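Local coordinates for BH1408 protein (Bacillus halodurans, PDB 4E0A) that probably transfers acetyl groups to amines as a member of the GNAT acetyltransferase family, at the interface of chains A and B. Residues are numbered along the deposited sequence; one frame, centred on the assembly and turned at random. Chains: chain A/B, BH1408 protein.

Contact 1: the interface of chains A and B. Residues chain A 125-128, 145-146, 148; chain B 150-152.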
ATOM      1  N   ILE A 125     -10.759   6.726  -7.599  1.00 11.70           N
ATOM      2  CA  ILE A 125      -9.422   7.305  -7.662  1.00 11.71           C
ATOM      3  C   ILE A 125      -8.706   6.832  -6.411  1.00 15.03           C
ATOM      4  O   ILE A 125      -9.297   6.832  -5.331  1.00 15.21           O
ATOM      5  CB  ILE A 125      -9.472   8.829  -7.657  1.00 15.96           C
ATOM      6  CG1 ILE A 125     -10.211   9.321  -8.908  1.00 20.53           C
ATOM      7  CG2 ILE A 125      -8.062   9.415  -7.597  1.00 14.40           C
ATOM      8  CD1 ILE A 125     -10.472  10.798  -8.901  1.00 28.85           C
ATOM      9  N   GLU A 126      -7.448   6.408  -6.557  1.00 13.52           N
ATOM     10  CA  GLU A 126      -6.650   5.973  -5.422  1.00 11.93           C
ATOM     11  C   GLU A 126      -5.272   6.639  -5.437  1.00 10.10           C
ATOM     12  O   GLU A 126      -4.815   7.096  -6.482  1.00 13.25           O
ATOM     13  CB  GLU A 126      -6.494   4.450  -5.432  1.00 11.66           C
ATOM     14  CG  GLU A 126      -7.812   3.684  -5.384  1.00 11.27           C
ATOM     15  CD  GLU A 126      -7.589   2.180  -5.300  1.00 17.63           C
ATOM     16  OE1 GLU A 126      -6.502   1.710  -5.715  1.00 16.74           O
ATOM     17  OE2 GLU A 126      -8.497   1.467  -4.817  1.00 19.48           O
ATOM     18  N   LEU A 127      -4.630   6.699  -4.271  1.00 10.81           N
ATOM     19  CA  LEU A 127      -3.253   7.181  -4.152  1.00  8.22           C
ATOM     20  C   LEU A 127      -2.690   6.698  -2.838  1.00 10.77           C
ATOM     21  O   LEU A 127      -3.438   6.231  -1.978  1.00 11.75           O
ATOM     22  CB  LEU A 127      -3.196   8.715  -4.220  1.00  6.05           C
ATOM     23  CG  LEU A 127      -3.938   9.523  -3.150  1.00 11.08           C
ATOM     24  CD1 LEU A 127      -3.163   9.651  -1.815  1.00 10.20           C
ATOM     25  CD2 LEU A 127      -4.261  10.893  -3.712  1.00 19.87           C
ATOM     26  N   ASP A 128      -1.381   6.845  -2.655  1.00  7.91           N
ATOM     27  CA  ASP A 128      -0.784   6.536  -1.369  1.00 12.14           C
ATOM     28  C   ASP A 128      -0.123   7.753  -0.778  1.00 12.75           C
ATOM     29  O   ASP A 128       0.545   8.507  -1.473  1.00 12.66           O
ATOM     30  CB  ASP A 128       0.221   5.400  -1.484  1.00 12.70           C
ATOM     31  CG  ASP A 128      -0.447   4.067  -1.778  1.00 20.00           C
ATOM     32  OD1 ASP A 128      -0.352   3.592  -2.929  1.00 25.17           O
ATOM     33  OD2 ASP A 128      -1.086   3.506  -0.862  1.00 22.99           O
HETATM   34  N   MSE A 145     -11.636  12.408  -0.062  1.00 18.51           N
HETATM   35  CA  MSE A 145     -10.923  11.132   0.003  1.00 14.14           C
HETATM   36  C   MSE A 145     -11.001  10.475   1.379  1.00 16.33           C
HETATM   37  O   MSE A 145     -11.071  11.153   2.405  1.00 14.72           O
HETATM   38  CB  MSE A 145      -9.471  11.272  -0.466  1.00 13.41           C
HETATM   39  CG  MSE A 145      -9.351  11.794  -1.892  1.00 15.40           C
HETATM   40 SE   MSE A 145      -7.697  11.258  -2.752  1.00 16.04          SE
HETATM   41  CE  MSE A 145      -8.203   9.473  -3.409  1.00 15.59           C
ATOM     42  N   ARG A 146     -11.005   9.146   1.395  1.00 17.91           N
ATOM     43  CA  ARG A 146     -11.040   8.408   2.655  1.00 20.61           C
ATOM     44  C   ARG A 146      -9.985   7.302   2.660  1.00 18.61           C
ATOM     45  O   ARG A 146      -9.532   6.864   1.598  1.00 14.45           O
ATOM     46  CB  ARG A 146     -12.446   7.832   2.897  1.00 27.72           C
ATOM     47  CG  ARG A 146     -12.853   6.754   1.913  1.00 36.00           C
ATOM     48  CD  ARG A 146     -14.359   6.747   1.646  1.00 45.16           C
ATOM     49  NE  ARG A 146     -14.783   7.920   0.882  1.00 47.14           N
ATOM     50  CZ  ARG A 146     -15.925   7.999   0.203  1.00 48.35           C
ATOM     51  NH1 ARG A 146     -16.761   6.968   0.182  1.00 44.22           N
ATOM     52  NH2 ARG A 146     -16.229   9.107  -0.462  1.00 50.19           N
ATOM     53  N   GLN A 148      -8.539   3.771   2.700  1.00 11.78           N
ATOM     54  CA  GLN A 148      -8.965   2.436   2.318  1.00 11.04           C
ATOM     55  C   GLN A 148      -8.265   1.405   3.199  1.00 14.24           C
ATOM     56  O   GLN A 148      -8.903   0.523   3.789  1.00 16.81           O
ATOM     57  CB  GLN A 148      -8.608   2.184   0.866  1.00 13.22           C
ATOM     58  CG  GLN A 148      -9.090   0.851   0.337  1.00 15.28           C
ATOM     59  CD  GLN A 148      -8.500   0.554  -1.022  1.00 20.03           C
ATOM     60  OE1 GLN A 148      -7.462  -0.104  -1.135  1.00 21.44           O
ATOM     61  NE2 GLN A 148      -9.143   1.057  -2.063  1.00 15.40           N
TER
ATOM     62  N   GLN B 150      -0.668   5.262   3.901  1.00 13.42           N
ATOM     63  CA  GLN B 150      -2.017   4.752   3.688  1.00 12.94           C
ATOM     64  C   GLN B 150      -2.513   4.971   2.268  1.00 12.56           C
ATOM     65  O   GLN B 150      -2.136   5.940   1.591  1.00 10.83           O
ATOM     66  CB  GLN B 150      -2.984   5.353   4.702  1.00 15.44           C
ATOM     67  CG  GLN B 150      -3.040   6.855   4.691  1.00 20.74           C
ATOM     68  CD  GLN B 150      -4.024   7.392   5.719  1.00 27.07           C
ATOM     69  OE1 GLN B 150      -5.071   7.925   5.367  1.00 29.22           O
ATOM     70  NE2 GLN B 150      -3.694   7.243   6.994  1.00 27.46           N
ATOM     71  N   THR B 151      -3.339   4.038   1.819  1.00  6.81           N
ATOM     72  CA  THR B 151      -3.982   4.144   0.522  1.00  5.82           C
ATOM     73  C   THR B 151      -5.270   4.894   0.733  1.00 10.48           C
ATOM     74  O   THR B 151      -6.088   4.522   1.583  1.00 12.31           O
ATOM     75  CB  THR B 151      -4.322   2.761  -0.047  1.00  8.37           C
ATOM     76  OG1 THR B 151      -3.137   1.963  -0.136  1.00 13.63           O
ATOM     77  CG2 THR B 151      -4.963   2.893  -1.438  1.00 10.88           C
HETATM   78  N   MSE B 152      -5.454   5.948  -0.046  1.00  5.91           N
HETATM   79  CA  MSE B 152      -6.664   6.741   0.017  1.00 10.76           C
HETATM   80  C   MSE B 152      -7.474   6.512  -1.218  1.00 13.53           C
HETATM   81  O   MSE B 152      -6.917   6.194  -2.272  1.00 14.88           O
HETATM   82  CB  MSE B 152      -6.268   8.194   0.118  1.00  9.46           C
HETATM   83  CG  MSE B 152      -5.195   8.285   1.114  1.00 17.27           C
HETATM   84 SE   MSE B 152      -6.063   8.986   2.649  1.00 53.03          SE
HETATM   85  CE  MSE B 152      -5.501  10.713   2.039  1.00  5.11           C
TER

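Contact 2: the interface of chains A and B. Residues chain A 29, 130-131, 150-153; chain B 146-149.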
ATOM      1  N   ARG A  29      11.493  10.844   6.545  1.00 14.75           N
ATOM      2  CA  ARG A  29      11.673   9.396   6.512  1.00 11.89           C
ATOM      3  C   ARG A  29      12.924   9.052   5.707  1.00 11.85           C
ATOM      4  O   ARG A  29      12.829   8.453   4.632  1.00 12.91           O
ATOM      5  CB  ARG A  29      10.451   8.710   5.879  1.00 15.95           C
ATOM      6  CG  ARG A  29       9.174   8.690   6.737  1.00 19.05           C
ATOM      7  CD  ARG A  29       9.409   8.099   8.123  1.00 20.04           C
ATOM      8  NE  ARG A  29       9.858   6.706   8.107  1.00 21.12           N
ATOM      9  CZ  ARG A  29       9.057   5.649   8.241  1.00 22.17           C
ATOM     10  NH1 ARG A  29       7.746   5.812   8.377  1.00 23.32           N
ATOM     11  NH2 ARG A  29       9.564   4.419   8.217  1.00 18.14           N
ATOM     12  N   TYR A 130       2.166   9.170   2.770  1.00  9.91           N
ATOM     13  CA  TYR A 130       2.902   8.819   3.985  1.00 10.14           C
ATOM     14  C   TYR A 130       2.315   9.450   5.237  1.00 13.97           C
ATOM     15  O   TYR A 130       1.821  10.578   5.203  1.00 13.74           O
ATOM     16  CB  TYR A 130       4.398   9.119   3.830  1.00  8.84           C
ATOM     17  CG  TYR A 130       5.066   8.014   3.066  1.00  9.98           C
ATOM     18  CD1 TYR A 130       4.984   7.961   1.685  1.00 12.27           C
ATOM     19  CD2 TYR A 130       5.704   6.970   3.735  1.00 10.99           C
ATOM     20  CE1 TYR A 130       5.551   6.935   0.982  1.00 16.52           C
ATOM     21  CE2 TYR A 130       6.284   5.935   3.036  1.00  9.04           C
ATOM     22  CZ  TYR A 130       6.200   5.923   1.652  1.00 14.52           C
ATOM     23  OH  TYR A 130       6.769   4.901   0.923  1.00 17.95           O
ATOM     24  N   ASP A 131       2.373   8.702   6.340  1.00  9.84           N
ATOM     25  CA  ASP A 131       1.685   9.059   7.585  1.00 13.77           C
ATOM     26  C   ASP A 131       2.098  10.428   8.133  1.00 14.45           C
ATOM     27  O   ASP A 131       1.281  11.141   8.707  1.00 12.47           O
ATOM     28  CB  ASP A 131       1.919   7.953   8.635  1.00 17.76           C
ATOM     29  CG  ASP A 131       1.326   8.279  10.003  1.00 24.82           C
ATOM     30  OD1 ASP A 131       0.086   8.372  10.115  1.00 24.96           O
ATOM     31  OD2 ASP A 131       2.104   8.415  10.982  1.00 23.69           O
ATOM     32  N   GLN A 150      -4.073   0.748   5.315  1.00 14.13           N
ATOM     33  CA  GLN A 150      -2.808   1.355   5.656  1.00 15.15           C
ATOM     34  C   GLN A 150      -1.701   0.329   5.849  1.00 16.65           C
ATOM     35  O   GLN A 150      -1.949  -0.807   6.259  1.00 11.67           O
ATOM     36  CB  GLN A 150      -2.963   2.242   6.886  1.00 21.87           C
ATOM     37  CG  GLN A 150      -3.358   1.509   8.129  1.00 27.56           C
ATOM     38  CD  GLN A 150      -3.686   2.471   9.247  1.00 36.88           C
ATOM     39  OE1 GLN A 150      -3.423   2.199  10.416  1.00 40.84           O
ATOM     40  NE2 GLN A 150      -4.259   3.614   8.889  1.00 38.34           N
ATOM     41  N   THR A 151      -0.485   0.743   5.525  1.00  8.63           N
ATOM     42  CA  THR A 151       0.694  -0.068   5.758  1.00  7.91           C
ATOM     43  C   THR A 151       1.186   0.226   7.152  1.00 10.60           C
ATOM     44  O   THR A 151       1.422   1.381   7.521  1.00 13.67           O
ATOM     45  CB  THR A 151       1.815   0.289   4.781  1.00 12.21           C
ATOM     46  OG1 THR A 151       1.351   0.102   3.441  1.00 12.65           O
ATOM     47  CG2 THR A 151       3.048  -0.585   5.041  1.00 14.14           C
HETATM   48  N   MSE A 152       1.331  -0.821   7.950  1.00  6.44           N
HETATM   49  CA  MSE A 152       1.845  -0.643   9.283  1.00 11.27           C
HETATM   50  C   MSE A 152       3.262  -1.180   9.346  1.00 12.27           C
HETATM   51  O   MSE A 152       3.630  -2.039   8.546  1.00 12.06           O
HETATM   52  CB  MSE A 152       0.917  -1.369  10.218  1.00  9.12           C
HETATM   53  CG  MSE A 152      -0.442  -1.049   9.760  1.00 18.86           C
HETATM   54 SE   MSE A 152      -1.089   0.083  11.109  1.00 54.44          SE
HETATM   55  CE  MSE A 152      -1.699  -1.526  11.975  1.00  4.90           C
ATOM     56  N   GLU A 153       4.047  -0.637  10.275  1.00 12.81           N
ATOM     57  CA  GLU A 153       5.470  -0.958  10.396  1.00  7.31           C
ATOM     58  C   GLU A 153       5.930  -1.103  11.843  1.00 11.80           C
ATOM     59  O   GLU A 153       5.440  -0.431  12.760  1.00 14.49           O
ATOM     60  CB  GLU A 153       6.322   0.118   9.714  1.00  8.04           C
ATOM     61  CG  GLU A 153       6.156   1.491  10.320  1.00 14.33           C
ATOM     62  CD  GLU A 153       6.926   2.574   9.572  1.00 22.36           C
ATOM     63  OE1 GLU A 153       7.807   2.233   8.753  1.00 22.40           O
ATOM     64  OE2 GLU A 153       6.643   3.770   9.807  1.00 24.92           O
TER
ATOM     65  N   ARG B 146       2.959   1.014  13.944  1.00 19.96           N
ATOM     66  CA  ARG B 146       2.378   2.308  13.648  1.00 22.43           C
ATOM     67  C   ARG B 146       2.213   2.461  12.153  1.00 17.13           C
ATOM     68  O   ARG B 146       2.812   1.712  11.371  1.00 12.94           O
ATOM     69  CB  ARG B 146       3.216   3.445  14.256  1.00 29.84           C
ATOM     70  CG  ARG B 146       4.520   3.791  13.540  1.00 36.95           C
ATOM     71  CD  ARG B 146       5.579   2.698  13.648  1.00 45.92           C
ATOM     72  NE  ARG B 146       5.830   2.267  15.021  1.00 51.56           N
ATOM     73  CZ  ARG B 146       6.960   2.500  15.687  1.00 57.31           C
ATOM     74  NH1 ARG B 146       7.953   3.169  15.110  1.00 55.38           N
ATOM     75  NH2 ARG B 146       7.096   2.061  16.933  1.00 60.65           N
ATOM     76  N   CYS B 147       1.380   3.413  11.757  1.00 13.37           N
ATOM     77  CA  CYS B 147       1.118   3.630  10.342  1.00 13.12           C
ATOM     78  C   CYS B 147       2.343   4.205   9.662  1.00 15.73           C
ATOM     79  O   CYS B 147       2.915   5.197  10.121  1.00 18.71           O
ATOM     80  CB  CYS B 147      -0.071   4.568  10.136  1.00 12.45           C
ATOM     81  SG  CYS B 147      -0.508   4.736   8.393  1.00 21.83           S
ATOM     82  N   GLN B 148       2.745   3.571   8.570  1.00 13.10           N
ATOM     83  CA  GLN B 148       3.808   4.083   7.723  1.00 13.99           C
ATOM     84  C   GLN B 148       3.210   4.961   6.640  1.00 13.31           C
ATOM     85  O   GLN B 148       3.643   6.093   6.413  1.00 12.29           O
ATOM     86  CB  GLN B 148       4.523   2.923   7.044  1.00 10.42           C
ATOM     87  CG  GLN B 148       5.673   3.366   6.144  1.00 12.98           C
ATOM     88  CD  GLN B 148       6.220   2.212   5.351  1.00 18.59           C
ATOM     89  OE1 GLN B 148       5.793   1.964   4.224  1.00 19.19           O
ATOM     90  NE2 GLN B 148       7.149   1.476   5.945  1.00 17.76           N
ATOM     91  N   LYS B 149       2.229   4.403   5.940  1.00 13.24           N
ATOM     92  CA  LYS B 149       1.564   5.119   4.851  1.00 12.15           C
ATOM     93  C   LYS B 149       0.163   4.567   4.663  1.00 14.84           C
ATOM     94  O   LYS B 149      -0.177   3.526   5.212  1.00 11.97           O
ATOM     95  CB  LYS B 149       2.366   5.009   3.548  1.00 11.33           C
ATOM     96  CG  LYS B 149       2.434   3.600   2.944  1.00 12.32           C
ATOM     97  CD  LYS B 149       3.303   3.573   1.687  1.00 12.97           C
ATOM     98  CE  LYS B 149       3.792   2.154   1.400  1.00 18.83           C
ATOM     99  NZ  LYS B 149       2.637   1.203   1.317  1.00 22.35           N
TER
HETATM  100  O   HOH W   1       5.833   5.671  11.220  1.00 41.51           O

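Contact 3: the interface of chains A and B. Residues chain A 153-155; chain B 123-124, 144-146.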
ATOM      1  N   GLU A 153       4.047  -0.637  10.275  1.00 12.81           N
ATOM      2  CA  GLU A 153       5.470  -0.958  10.396  1.00  7.31           C
ATOM      3  C   GLU A 153       5.930  -1.103  11.843  1.00 11.80           C
ATOM      4  O   GLU A 153       5.440  -0.431  12.760  1.00 14.49           O
ATOM      5  CB  GLU A 153       6.322   0.118   9.714  1.00  8.04           C
ATOM      6  CG  GLU A 153       6.156   1.491  10.320  1.00 14.33           C
ATOM      7  CD  GLU A 153       6.926   2.574   9.572  1.00 22.36           C
ATOM      8  OE1 GLU A 153       7.807   2.233   8.753  1.00 22.40           O
ATOM      9  OE2 GLU A 153       6.643   3.770   9.807  1.00 24.92           O
ATOM     10  N   LEU A 154       6.889  -1.993  12.036  1.00 12.12           N
ATOM     11  CA  LEU A 154       7.557  -2.167  13.315  1.00 13.81           C
ATOM     12  C   LEU A 154       9.037  -2.232  12.999  1.00 14.67           C
ATOM     13  O   LEU A 154       9.522  -3.271  12.554  1.00 15.30           O
ATOM     14  CB  LEU A 154       7.132  -3.475  13.990  1.00 15.59           C
ATOM     15  CG  LEU A 154       7.800  -3.688  15.360  1.00 22.31           C
ATOM     16  CD1 LEU A 154       7.394  -2.583  16.333  1.00 23.74           C
ATOM     17  CD2 LEU A 154       7.467  -5.037  15.944  1.00 23.08           C
ATOM     18  N   PRO A 155       9.754  -1.118  13.209  1.00 21.17           N
ATOM     19  CA  PRO A 155      11.200  -1.079  12.952  1.00 22.36           C
ATOM     20  C   PRO A 155      11.900  -2.033  13.912  1.00 23.28           C
ATOM     21  O   PRO A 155      11.491  -2.132  15.075  1.00 23.77           O
ATOM     22  CB  PRO A 155      11.582   0.374  13.274  1.00 26.32           C
ATOM     23  CG  PRO A 155      10.303   1.137  13.282  1.00 28.48           C
ATOM     24  CD  PRO A 155       9.242   0.167  13.712  1.00 25.98           C
TER
ATOM     25  N   ASP B 123      15.079  -4.511   8.496  1.00 12.32           N
ATOM     26  CA  ASP B 123      14.840  -3.150   8.954  1.00 16.28           C
ATOM     27  C   ASP B 123      13.507  -3.015   9.701  1.00 11.99           C
ATOM     28  O   ASP B 123      13.388  -2.267  10.664  1.00 11.69           O
ATOM     29  CB  ASP B 123      14.885  -2.205   7.753  1.00 18.73           C
ATOM     30  CG  ASP B 123      16.236  -2.244   7.041  1.00 22.10           C
ATOM     31  OD1 ASP B 123      17.234  -1.860   7.676  1.00 24.64           O
ATOM     32  OD2 ASP B 123      16.308  -2.671   5.870  1.00 21.15           O
ATOM     33  N   ALA B 124      12.514  -3.771   9.276  1.00 11.49           N
ATOM     34  CA  ALA B 124      11.188  -3.634   9.867  1.00 10.60           C
ATOM     35  C   ALA B 124      10.321  -4.810   9.491  1.00 11.87           C
ATOM     36  O   ALA B 124      10.596  -5.518   8.524  1.00 16.75           O
ATOM     37  CB  ALA B 124      10.522  -2.329   9.369  1.00  8.88           C
ATOM     38  N   GLY B 144       3.156  -2.372  19.237  1.00 13.34           N
ATOM     39  CA  GLY B 144       4.124  -1.353  18.878  1.00 17.25           C
ATOM     40  C   GLY B 144       4.167  -0.973  17.403  1.00 20.64           C
ATOM     41  O   GLY B 144       5.063  -0.231  16.991  1.00 22.13           O
HETATM   42  N   MSE B 145       3.214  -1.449  16.599  1.00 17.47           N
HETATM   43  CA  MSE B 145       3.198  -1.051  15.184  1.00 12.83           C
HETATM   44  C   MSE B 145       2.554   0.321  14.996  1.00 17.18           C
HETATM   45  O   MSE B 145       1.712   0.750  15.787  1.00 17.97           O
HETATM   46  CB  MSE B 145       2.492  -2.074  14.284  1.00 11.15           C
HETATM   47  CG  MSE B 145       2.975  -3.518  14.442  1.00  8.27           C
HETATM   48 SE   MSE B 145       2.464  -4.612  12.950  0.59  5.01          SE
HETATM   49  CE  MSE B 145       3.743  -3.978  11.618  1.00 14.39           C
ATOM     50  N   ARG B 146       2.959   1.014  13.944  1.00 19.96           N
ATOM     51  CA  ARG B 146       2.378   2.308  13.648  1.00 22.43           C
ATOM     52  C   ARG B 146       2.213   2.461  12.153  1.00 17.13           C
ATOM     53  O   ARG B 146       2.812   1.712  11.371  1.00 12.94           O
ATOM     54  CB  ARG B 146       3.216   3.445  14.256  1.00 29.84           C
ATOM     55  CG  ARG B 146       4.520   3.791  13.540  1.00 36.95           C
ATOM     56  CD  ARG B 146       5.579   2.698  13.648  1.00 45.92           C
ATOM     57  NE  ARG B 146       5.830   2.267  15.021  1.00 51.56           N
ATOM     58  CZ  ARG B 146       6.960   2.500  15.687  1.00 57.31           C
ATOM     59  NH1 ARG B 146       7.953   3.169  15.110  1.00 55.38           N
ATOM     60  NH2 ARG B 146       7.096   2.061  16.933  1.00 60.65           N
TER

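Contact 1: the interface of chains A and B
B:Thr151 and A:Asp128 lie side by side across this junction, their side chains pointing the same way, and the threonine hydroxyl OG1 of B:Thr151 donates to the carboxylate oxygen OD2 of A:Asp128 at 2.7 Å. It meets OD2 on the syn side, 16° out of the carboxylate plane. In B:Thr151 the hydroxyl stands anti to the carbonyl carbon (chi1 -57°), which turns it to the aspartate and leaves the methyl for the other flank. There CG2 of B:Thr151 lies 3.9 Å from the amide oxygen OE1 of A:Gln148. That glutamine also runs alongside the threonine. The extended side chain of A:Gln148 donates from NE2 to OE2 of A:Glu126 at 2.9 Å, the acceptor close to the amide plane but approached from above the carboxylate plane, a bond that ties the two flanking chain A strands together. An alanine in place of B:Thr151 would probably leave OD2 of A:Asp128 without this donor and open a gap beside A:Gln148. Beyond the threonine, the side chains of B:Met152, a selenomethionine, and A:Leu127 cross obliquely, with CD1 of A:Leu127 3.8 Å from CG of B:Met152. Their backbones pair antiparallel, B:Met152 N to A:Leu127 O at 2.8 Å, while A:Gln148 N reaches B:Thr151 O at 2.8 Å from the opposite strand. The site thus fits strand 146-155 of chain B between strands 124-130 and 146-155 of chain A, extending one sheet through both subunits of what is likely to be a dimer.

Contact 2: the interface of chains A and B
Two copies of strand 146-155 run antiparallel at the centre of a sheet shared by both chains; the backbone nitrogen of A:Glu153 donates to B:Arg146 O at 2.9 Å, and B:Arg146 N donates back to A:Glu153 O. The side chains of A:Glu153 and B:Gln148 cross at about a right angle, carboxylate and amide planes 78° apart. The amide nitrogen NE2 of B:Gln148 donates to the carboxylate oxygen OE1 of A:Glu153 at 3.0 Å, coming from above the carboxylate plane, 57° out of it. A:Arg29 holds the carboxylate of A:Glu153 end-on as a salt bridge: NH1 lies 2.7 Å from OE2, and NH2 reaches OE1 at 2.9 Å with that oxygen in the guanidinium plane. OE1 therefore accepts from both chains, and the arginine is likely to fix the carboxylate's rotation and favour its negative charge. Along the other edge of the B strand, B:Lys149 runs beside A:Tyr130 in the same direction. CB of B:Lys149 sits over one ring face, offset toward the rim and 4.0 Å from the centroid of A:Tyr130, while its CD touches CZ of A:Tyr130 at 3.7 Å. A bend at the chain's end (chi4 55°) swings the amine nitrogen NZ of B:Lys149 to A:Thr151, donating to the hydroxyl OG1 at 2.7 Å. A:Asp131 N donates a hydrogen bond to B:Gln148 O at 2.9 Å. The site joins the chains along both edges of one strand; the backbone ladder defines the pairing, and A:Glu153, steadied by A:Arg29, probably helps hold it in register.

Contact 3: the interface of chains A and B
This is an intermolecular beta-sheet interface, in which A:Leu154 and A:Pro155, near the end of the strand that chain A lends to its partner, pack against B:Arg146, B:Met145 and B:Ala124; it ties the C-terminal end of one chain into the other and probably helps hold the dimer. The side chain of B:Arg146 is poorly ordered, so its contacts are approximate: as modelled, it and A:Pro155 reach toward each other tip to tip, and the ring carbon CD of A:Pro155 lies over one guanidinium face, toward the rim, at 3.8 Å from CZ of B:Arg146. CG of A:Pro155 comes within 3.6 Å of NH1 of B:Arg146. The arginine chain, bent at chi2 and chi3, turns back so that NH2 of B:Arg146 donates to B:Gly144 O at 3.1 Å, which would help keep the flat group beside the proline. B:Met145, a selenomethionine, bends at chi3 (75°) and lays its methyl CE along the partner backbone, 3.7 Å from CA of A:Glu153. With CG anti to the backbone N (chi1 -179°), A:Leu154 carries its branch CD1 to B:Gly144 O, 3.4 Å away. Across the strand, the methyl CB of B:Ala124 meets CA of A:Pro155 at 3.9 Å, where the two residues form an antiparallel bridge. In the fold, the end of A strand 146-155 thus lies between the starts of B strands 124-130 and 146-155, next to the loop that follows helix 134-142 of chain B.

Centred about 13 Å apart by their C-alpha atoms, contact 1 and contact 2 follow the chain B strand 146-155 along its path beside chain A. The C-alpha centres of contact 2 and contact 3 are about 9 Å apart, and the two share A:Glu153 and B:Arg146, whereas those of contact 1 and contact 3 are about 21 Å apart. Contact 1 has the chain B strand inserted into chain A, and contact 3 the chain A strand inserted into chain B; contact 2 joins them where the two strands pair. The two-fold exchange repeats each arrangement, consistent with a dimer built on reciprocal strand insertion.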